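Local coordinates for protein EchA1_1 (Mycobacterium avium subsp. paratuberculosis, PDB 3R9T) that probably hydrates trans-2-enoyl-CoA thioesters to (3S)-3-hydroxyacyl-CoA in fatty acid metabolism, as a trimeric member of the crotonase family, at residues 144-149 with 234-239; 69-74 with 80-85. All blocks are in the same frame, centred on the assembly; numbering follows the deposited sequence.

Contact 1: residues 144-149 with 234-239. With BEZ (benzoic acid), chain E.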
ATOM      1  N   ILE B 144      -8.508   4.901  21.439  1.00 24.55           N
ATOM      2  CA  ILE B 144      -7.949   4.711  20.091  1.00 23.14           C
ATOM      3  C   ILE B 144      -8.916   3.874  19.274  1.00 21.87           C
ATOM      4  O   ILE B 144      -9.867   3.322  19.822  1.00 22.11           O
ATOM      5  CB  ILE B 144      -6.553   4.013  20.077  1.00 23.26           C
ATOM      6  CG1 ILE B 144      -6.592   2.642  20.783  1.00 24.33           C
ATOM      7  CG2 ILE B 144      -5.432   4.953  20.632  1.00 24.12           C
ATOM      8  CD1 ILE B 144      -5.301   1.847  20.652  1.00 24.02           C
ATOM      9  N   ALA B 145      -8.669   3.812  17.962  1.00 20.67           N
ATOM     10  CA  ALA B 145      -9.431   2.959  17.055  1.00 20.12           C
ATOM     11  C   ALA B 145      -9.007   1.516  17.287  1.00 19.75           C
ATOM     12  O   ALA B 145      -8.188   0.964  16.547  1.00 20.35           O
ATOM     13  CB  ALA B 145      -9.207   3.385  15.581  1.00 19.79           C
ATOM     14  N   ALA B 146      -9.590   0.928  18.335  1.00 19.99           N
ATOM     15  CA  ALA B 146      -9.208  -0.382  18.846  1.00 20.31           C
ATOM     16  C   ALA B 146      -9.795  -1.528  18.035  1.00 20.30           C
ATOM     17  O   ALA B 146      -9.340  -2.663  18.170  1.00 22.00           O
ATOM     18  CB  ALA B 146      -9.609  -0.518  20.334  1.00 20.52           C
ATOM     19  N   ALA B 147     -10.797  -1.236  17.205  1.00 19.90           N
ATOM     20  CA  ALA B 147     -11.452  -2.238  16.361  1.00 18.77           C
ATOM     21  C   ALA B 147     -10.786  -2.398  14.980  1.00 18.50           C
ATOM     22  O   ALA B 147     -11.468  -2.612  13.969  1.00 18.81           O
ATOM     23  CB  ALA B 147     -12.954  -1.887  16.202  1.00 19.49           C
ATOM     24  N   GLY B 148      -9.453  -2.367  14.968  1.00 18.24           N
ATOM     25  CA  GLY B 148      -8.666  -2.547  13.750  1.00 18.57           C
ATOM     26  C   GLY B 148      -8.223  -1.267  13.048  1.00 18.84           C
ATOM     27  O   GLY B 148      -7.365  -1.317  12.156  1.00 19.80           O
ATOM     28  N   GLY B 149      -8.790  -0.123  13.408  1.00 18.80           N
ATOM     29  CA  GLY B 149      -8.562   1.086  12.605  1.00 19.06           C
ATOM     30  C   GLY B 149      -7.112   1.554  12.655  1.00 19.27           C
ATOM     31  O   GLY B 149      -6.554   2.015  11.662  1.00 18.77           O
ATOM     32  N   ASP B 234      -2.540  -7.747  18.598  1.00 23.66           N
ATOM     33  CA  ASP B 234      -1.754  -7.869  19.821  1.00 25.19           C
ATOM     34  C   ASP B 234      -1.280  -6.499  20.326  1.00 24.71           C
ATOM     35  O   ASP B 234      -1.428  -6.200  21.518  1.00 24.72           O
ATOM     36  CB  ASP B 234      -0.557  -8.783  19.586  1.00 26.41           C
ATOM     37  CG  ASP B 234      -0.944 -10.239  19.410  1.00 29.54           C
ATOM     38  OD1 ASP B 234      -2.122 -10.599  19.626  1.00 33.97           O
ATOM     39  OD2 ASP B 234      -0.046 -11.029  19.050  1.00 35.63           O
ATOM     40  N   ARG B 235      -0.736  -5.670  19.424  1.00 24.09           N
ATOM     41  CA  ARG B 235      -0.272  -4.306  19.796  1.00 24.07           C
ATOM     42  C   ARG B 235      -1.416  -3.421  20.225  1.00 23.61           C
ATOM     43  O   ARG B 235      -1.290  -2.675  21.182  1.00 24.52           O
ATOM     44  CB  ARG B 235       0.512  -3.634  18.675  1.00 23.86           C
ATOM     45  CG  ARG B 235       1.851  -4.265  18.462  1.00 26.01           C
ATOM     46  CD  ARG B 235       2.654  -3.550  17.409  1.00 26.93           C
ATOM     47  NE  ARG B 235       3.825  -4.352  17.090  1.00 28.80           N
ATOM     48  CZ  ARG B 235       4.028  -5.007  15.949  1.00 28.82           C
ATOM     49  NH1 ARG B 235       3.165  -4.917  14.943  1.00 28.06           N
ATOM     50  NH2 ARG B 235       5.130  -5.739  15.799  1.00 29.94           N
ATOM     51  N   THR B 236      -2.544  -3.518  19.531  1.00 23.28           N
ATOM     52  CA  THR B 236      -3.734  -2.751  19.901  1.00 23.26           C
ATOM     53  C   THR B 236      -4.239  -3.106  21.301  1.00 24.78           C
ATOM     54  O   THR B 236      -4.512  -2.221  22.119  1.00 24.23           O
ATOM     55  CB  THR B 236      -4.863  -2.957  18.871  1.00 22.68           C
ATOM     56  OG1 THR B 236      -4.417  -2.508  17.580  1.00 22.15           O
ATOM     57  CG2 THR B 236      -6.146  -2.210  19.304  1.00 22.86           C
ATOM     58  N   MET B 237      -4.326  -4.404  21.579  1.00 26.22           N
ATOM     59  CA  MET B 237      -4.789  -4.891  22.880  1.00 28.73           C
ATOM     60  C   MET B 237      -3.854  -4.411  24.004  1.00 29.15           C
ATOM     61  O   MET B 237      -4.307  -3.941  25.043  1.00 29.41           O
ATOM     62  CB  MET B 237      -4.917  -6.422  22.856  1.00 30.05           C
ATOM     63  CG  MET B 237      -6.188  -6.906  22.157  1.00 33.75           C
ATOM     64  SD  MET B 237      -6.217  -8.648  21.656  1.00 42.79           S
ATOM     65  CE  MET B 237      -7.860  -8.742  20.945  1.00 40.65           C
ATOM     66  N   ARG B 238      -2.550  -4.513  23.773  1.00 29.74           N
ATOM     67  CA  ARG B 238      -1.524  -4.041  24.720  1.00 31.11           C
ATOM     68  C   ARG B 238      -1.684  -2.554  25.057  1.00 30.84           C
ATOM     69  O   ARG B 238      -1.632  -2.161  26.227  1.00 31.28           O
ATOM     70  CB  ARG B 238      -0.144  -4.340  24.110  1.00 31.77           C
ATOM     71  CG  ARG B 238       1.082  -3.677  24.712  1.00 35.82           C
ATOM     72  CD  ARG B 238       2.349  -4.261  24.034  1.00 39.08           C
ATOM     73  NE  ARG B 238       2.916  -3.448  22.947  1.00 40.87           N
ATOM     74  CZ  ARG B 238       3.610  -3.929  21.910  1.00 42.67           C
ATOM     75  NH1 ARG B 238       3.792  -5.240  21.743  1.00 44.76           N
ATOM     76  NH2 ARG B 238       4.106  -3.093  21.007  1.00 42.42           N
ATOM     77  N   GLU B 239      -1.896  -1.739  24.026  1.00 29.68           N
ATOM     78  CA  GLU B 239      -1.997  -0.293  24.207  1.00 29.82           C
ATOM     79  C   GLU B 239      -3.318   0.072  24.882  1.00 30.25           C
ATOM     80  O   GLU B 239      -3.336   0.944  25.742  1.00 30.06           O
ATOM     81  CB  GLU B 239      -1.843   0.468  22.884  1.00 29.06           C
ATOM     82  CG  GLU B 239      -0.511   0.295  22.182  1.00 29.15           C
ATOM     83  CD  GLU B 239       0.609   1.081  22.805  1.00 31.00           C
ATOM     84  OE1 GLU B 239       0.358   1.870  23.742  1.00 33.23           O
ATOM     85  OE2 GLU B 239       1.754   0.920  22.336  1.00 30.49           O
TER
HETATM   86  C   BEZ E 264     -13.180   2.000  18.629  1.00 31.03           C
HETATM   87  O1  BEZ E 264     -12.697   1.224  17.792  1.00 28.84           O
HETATM   88  O2  BEZ E 264     -13.524   3.149  18.288  1.00 30.85           O
HETATM   89  C1  BEZ E 264     -13.379   1.507  20.024  1.00 31.59           C
HETATM   90  C2  BEZ E 264     -13.429   0.137  20.246  1.00 32.64           C
HETATM   91  C3  BEZ E 264     -13.617  -0.347  21.535  1.00 34.75           C
HETATM   92  C4  BEZ E 264     -13.752   0.543  22.594  1.00 34.77           C
HETATM   93  C5  BEZ E 264     -13.702   1.917  22.369  1.00 34.52           C
HETATM   94  C6  BEZ E 264     -13.518   2.404  21.079  1.00 33.07           C
HETATM   95  O   HOH W   1      -6.640  -1.276  15.985  1.00 18.81           O
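Thr236 presses its methyl, CG2, against the backbone of Ala146, reaching to 3.4 Å from Ala146 O. The same methyl lies 4.0 Å from Ala146 CB, while Ile144 adds a looser touch, its CD1 4.3 Å from Glu239 CB. OG1 of Thr236 stands beside the backbone N (chi1 -61°), which puts CG2 anti to that N and points the methyl at Ala146. Thr236 OG1 accepts from a water that also donates to Ala145 O, 2.8 Å away, and takes a weak bond from Gly148 N; the same hydroxyl is bonded to Gly232 O, one turn back. Water and methyl together thus tie helix 230-243 to the bend at 145-148.

That bend has a ligand on its other side. Ala146 CB sits between Thr236 CG2 and the benzoic acid, with C2 at 3.9 Å, and Ala147 N donates to O1 of the benzoic acid over 3.2 Å at 147°. An inverse gamma turn centred on Ala145, with a weak bond from Ala146 N to Ile144 O, bends the backbone just before Ala147 N. Further out, Glu118 receives Gly149 N, and Glu239 pairs with Arg216 of the second subunit. The ligand-pocket loop is layered here on a helix that faces the second subunit, an arrangement consistent with the active site of the crotonase fold.

Contact 2: residues 69-74 with 80-85; sequences AGADLK and ENLYHP
Ala71 and Leu82 meet through aliphatic groups alone, and the rings of segment 80-85 lie away from that pair. The Tyr83 ring has Asn81 CB 3.6 Å above one face, offset toward the rim, a fold-back within segment 80-85. His84 is engaged on several sides: its ring meets His87 edge-to-face and Trp90 with the planes nearly perpendicular, while NE2 is bonded to Asp43 and ND1 to Asp86 N. The carboxylate of Asp72 is held at both oxygens. OD1 accepts from Lys74 N in a weak, bent bond (3.0 Å, 124°) and also from Ala75 N, which makes Asp72 the N-cap of helix 73-77; OD2 forms a salt bridge with Arg26.

Leu82 reaches across with one branch leading. CG lies beside the backbone N (chi1 -61°), anti to the carbonyl carbon, and CD1 is anti to CA (chi2 -175°), bringing CD1 to 3.5 Å from Ala71 CB, closer than carbons usually pack. The second branch is looser, with CD2 4.5 Å from Asp72 O. The Ala-Gly-Ala-Asp run is recognisable as the crotonase sequence in which, in relatives, the backbone N-H of the second alanine contributes to the oxyanion hole. Here Ala71 and Leu82 both touch the bound benzoic acid, so the packed pair is itself pocket lining, with Ile76 close to Ala71.

Leu82 is steadied through its backbone as well, since Leu82 O is bonded to Ser38 OG on helix 35-50. The Glu80 and Asp72 carboxylates are not in contact, with 6.4 Å between Glu80 OE1 and Asp72 OD1; each has its own arginine, Arg78 for Glu80 and Arg26 for Asp72, which probably eases the repulsion between them.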
ATOM      1  N   ALA B  69     -22.371   5.165  14.022  1.00 27.20           N
ATOM      2  CA  ALA B  69     -21.723   6.337  14.620  1.00 28.55           C
ATOM      3  C   ALA B  69     -20.466   5.978  15.414  1.00 28.89           C
ATOM      4  O   ALA B  69     -19.731   6.872  15.849  1.00 29.75           O
ATOM      5  CB  ALA B  69     -22.714   7.088  15.526  1.00 29.82           C
ATOM      6  N   GLY B  70     -20.242   4.680  15.614  1.00 28.83           N
ATOM      7  CA  GLY B  70     -19.078   4.173  16.330  1.00 28.74           C
ATOM      8  C   GLY B  70     -19.444   3.237  17.468  1.00 29.32           C
ATOM      9  O   GLY B  70     -20.564   2.728  17.541  1.00 28.88           O
ATOM     10  N   ALA B  71     -18.485   3.004  18.356  1.00 29.67           N
ATOM     11  CA  ALA B  71     -18.732   2.244  19.577  1.00 30.86           C
ATOM     12  C   ALA B  71     -19.720   3.015  20.458  1.00 32.51           C
ATOM     13  O   ALA B  71     -19.628   4.234  20.558  1.00 33.11           O
ATOM     14  CB  ALA B  71     -17.430   2.016  20.318  1.00 30.79           C
ATOM     15  N   ASP B  72     -20.664   2.312  21.082  1.00 33.73           N
ATOM     16  CA  ASP B  72     -21.658   2.958  21.946  1.00 35.70           C
ATOM     17  C   ASP B  72     -20.959   3.535  23.179  1.00 37.16           C
ATOM     18  O   ASP B  72     -20.382   2.791  23.979  1.00 36.55           O
ATOM     19  CB  ASP B  72     -22.736   1.952  22.370  1.00 36.35           C
ATOM     20  CG  ASP B  72     -23.860   2.597  23.166  1.00 38.62           C
ATOM     21  OD1 ASP B  72     -23.677   2.849  24.380  1.00 41.64           O
ATOM     22  OD2 ASP B  72     -24.927   2.853  22.573  1.00 39.57           O
ATOM     23  N   LEU B  73     -21.013   4.854  23.333  1.00 39.04           N
ATOM     24  CA  LEU B  73     -20.260   5.535  24.396  1.00 41.16           C
ATOM     25  C   LEU B  73     -20.770   5.234  25.816  1.00 42.80           C
ATOM     26  O   LEU B  73     -20.009   5.320  26.782  1.00 43.61           O
ATOM     27  CB  LEU B  73     -20.234   7.045  24.141  1.00 41.82           C
ATOM     28  CG  LEU B  73     -19.455   7.418  22.874  1.00 42.21           C
ATOM     29  CD1 LEU B  73     -19.778   8.827  22.380  1.00 43.84           C
ATOM     30  CD2 LEU B  73     -17.961   7.261  23.117  1.00 43.53           C
ATOM     31  N   LYS B  74     -22.047   4.874  25.934  1.00 44.10           N
ATOM     32  CA  LYS B  74     -22.652   4.573  27.230  1.00 45.64           C
ATOM     33  C   LYS B  74     -22.213   3.193  27.708  1.00 45.91           C
ATOM     34  O   LYS B  74     -22.005   2.983  28.900  1.00 46.75           O
ATOM     35  CB  LYS B  74     -24.178   4.653  27.137  1.00 46.27           C
ATOM     36  N   GLU B  80     -18.103  -1.947  29.672  1.00 49.36           N
ATOM     37  CA  GLU B  80     -18.930  -3.047  29.190  1.00 48.78           C
ATOM     38  C   GLU B  80     -18.323  -3.552  27.892  1.00 46.81           C
ATOM     39  O   GLU B  80     -17.816  -2.750  27.106  1.00 46.28           O
ATOM     40  CB  GLU B  80     -20.317  -2.481  28.899  1.00 49.16           C
ATOM     41  CG  GLU B  80     -21.419  -3.473  28.709  1.00 50.06           C
ATOM     42  CD  GLU B  80     -22.735  -2.781  28.426  1.00 51.14           C
ATOM     43  OE1 GLU B  80     -23.190  -2.809  27.265  1.00 50.92           O
ATOM     44  OE2 GLU B  80     -23.307  -2.194  29.367  1.00 52.99           O
ATOM     45  N   ASN B  81     -18.354  -4.862  27.658  1.00 45.38           N
ATOM     46  CA  ASN B  81     -17.765  -5.396  26.428  1.00 43.40           C
ATOM     47  C   ASN B  81     -18.692  -5.104  25.268  1.00 41.33           C
ATOM     48  O   ASN B  81     -19.918  -5.167  25.410  1.00 41.67           O
ATOM     49  CB  ASN B  81     -17.504  -6.901  26.504  1.00 43.70           C
ATOM     50  CG  ASN B  81     -16.540  -7.280  27.618  1.00 44.96           C
ATOM     51  OD1 ASN B  81     -15.595  -6.548  27.928  1.00 46.04           O
ATOM     52  ND2 ASN B  81     -16.770  -8.445  28.214  1.00 45.31           N
ATOM     53  N   LEU B  82     -18.103  -4.792  24.122  1.00 38.55           N
ATOM     54  CA  LEU B  82     -18.878  -4.415  22.945  1.00 36.50           C
ATOM     55  C   LEU B  82     -19.081  -5.599  22.026  1.00 34.42           C
ATOM     56  O   LEU B  82     -19.957  -5.576  21.164  1.00 34.82           O
ATOM     57  CB  LEU B  82     -18.190  -3.267  22.213  1.00 35.94           C
ATOM     58  CG  LEU B  82     -18.059  -2.000  23.083  1.00 36.90           C
ATOM     59  CD1 LEU B  82     -17.475  -0.858  22.278  1.00 37.06           C
ATOM     60  CD2 LEU B  82     -19.389  -1.578  23.718  1.00 37.96           C
ATOM     61  N   TYR B  83     -18.298  -6.646  22.256  1.00 31.89           N
ATOM     62  CA  TYR B  83     -18.220  -7.775  21.351  1.00 29.73           C
ATOM     63  C   TYR B  83     -19.340  -8.786  21.571  1.00 27.69           C
ATOM     64  O   TYR B  83     -20.152  -8.634  22.483  1.00 28.10           O
ATOM     65  CB  TYR B  83     -16.830  -8.422  21.442  1.00 30.28           C
ATOM     66  CG  TYR B  83     -16.413  -8.968  22.798  1.00 32.13           C
ATOM     67  CD1 TYR B  83     -16.976 -10.139  23.303  1.00 34.20           C
ATOM     68  CD2 TYR B  83     -15.410  -8.350  23.553  1.00 34.65           C
ATOM     69  CE1 TYR B  83     -16.592 -10.667  24.540  1.00 34.37           C
ATOM     70  CE2 TYR B  83     -15.013  -8.874  24.800  1.00 35.89           C
ATOM     71  CZ  TYR B  83     -15.612 -10.035  25.284  1.00 36.49           C
ATOM     72  OH  TYR B  83     -15.236 -10.580  26.505  1.00 38.43           O
ATOM     73  N   HIS B  84     -19.410  -9.779  20.688  1.00 25.33           N
ATOM     74  CA  HIS B  84     -20.372 -10.876  20.835  1.00 24.32           C
ATOM     75  C   HIS B  84     -19.975 -11.609  22.106  1.00 24.27           C
ATOM     76  O   HIS B  84     -18.859 -12.099  22.190  1.00 23.60           O
ATOM     77  CB  HIS B  84     -20.270 -11.828  19.645  1.00 23.48           C
ATOM     78  CG  HIS B  84     -21.350 -12.860  19.566  1.00 24.52           C
ATOM     79  ND1 HIS B  84     -21.713 -13.655  20.632  1.00 25.96           N
ATOM     80  CD2 HIS B  84     -22.108 -13.269  18.519  1.00 24.66           C
ATOM     81  CE1 HIS B  84     -22.673 -14.483  20.258  1.00 27.32           C
ATOM     82  NE2 HIS B  84     -22.928 -14.275  18.978  1.00 26.62           N
ATOM     83  N   PRO B  85     -20.877 -11.680  23.100  1.00 24.53           N
ATOM     84  CA  PRO B  85     -20.415 -12.256  24.375  1.00 25.63           C
ATOM     85  C   PRO B  85     -19.890 -13.692  24.311  1.00 25.97           C
ATOM     86  O   PRO B  85     -19.092 -14.070  25.166  1.00 26.47           O
ATOM     87  CB  PRO B  85     -21.653 -12.210  25.287  1.00 26.74           C
ATOM     88  CG  PRO B  85     -22.735 -11.554  24.536  1.00 27.13           C
ATOM     89  CD  PRO B  85     -22.284 -11.241  23.142  1.00 24.76           C
TER

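How the contacts relate
From the N terminus, the chain leaves strand 56-61 of the larger sheet and comes first to contact 2, which closes a short loop around helix 73-77 by bringing 80-85 back beside 69-74. It then runs through strands 104-108 and 125-129 and helix 115-122 before contact 1 opens at 144-149, whose far longer excursion, 84 residues and mostly helical, closes on helix 230-243. The two are in series, neither nested nor crossed. Their nearest atoms are about 7 Å apart, yet benzoic acid touches both, so a turn that follows strand 56-61 of the larger sheet and a loop packed on helix 230-243 each supply part of one pocket.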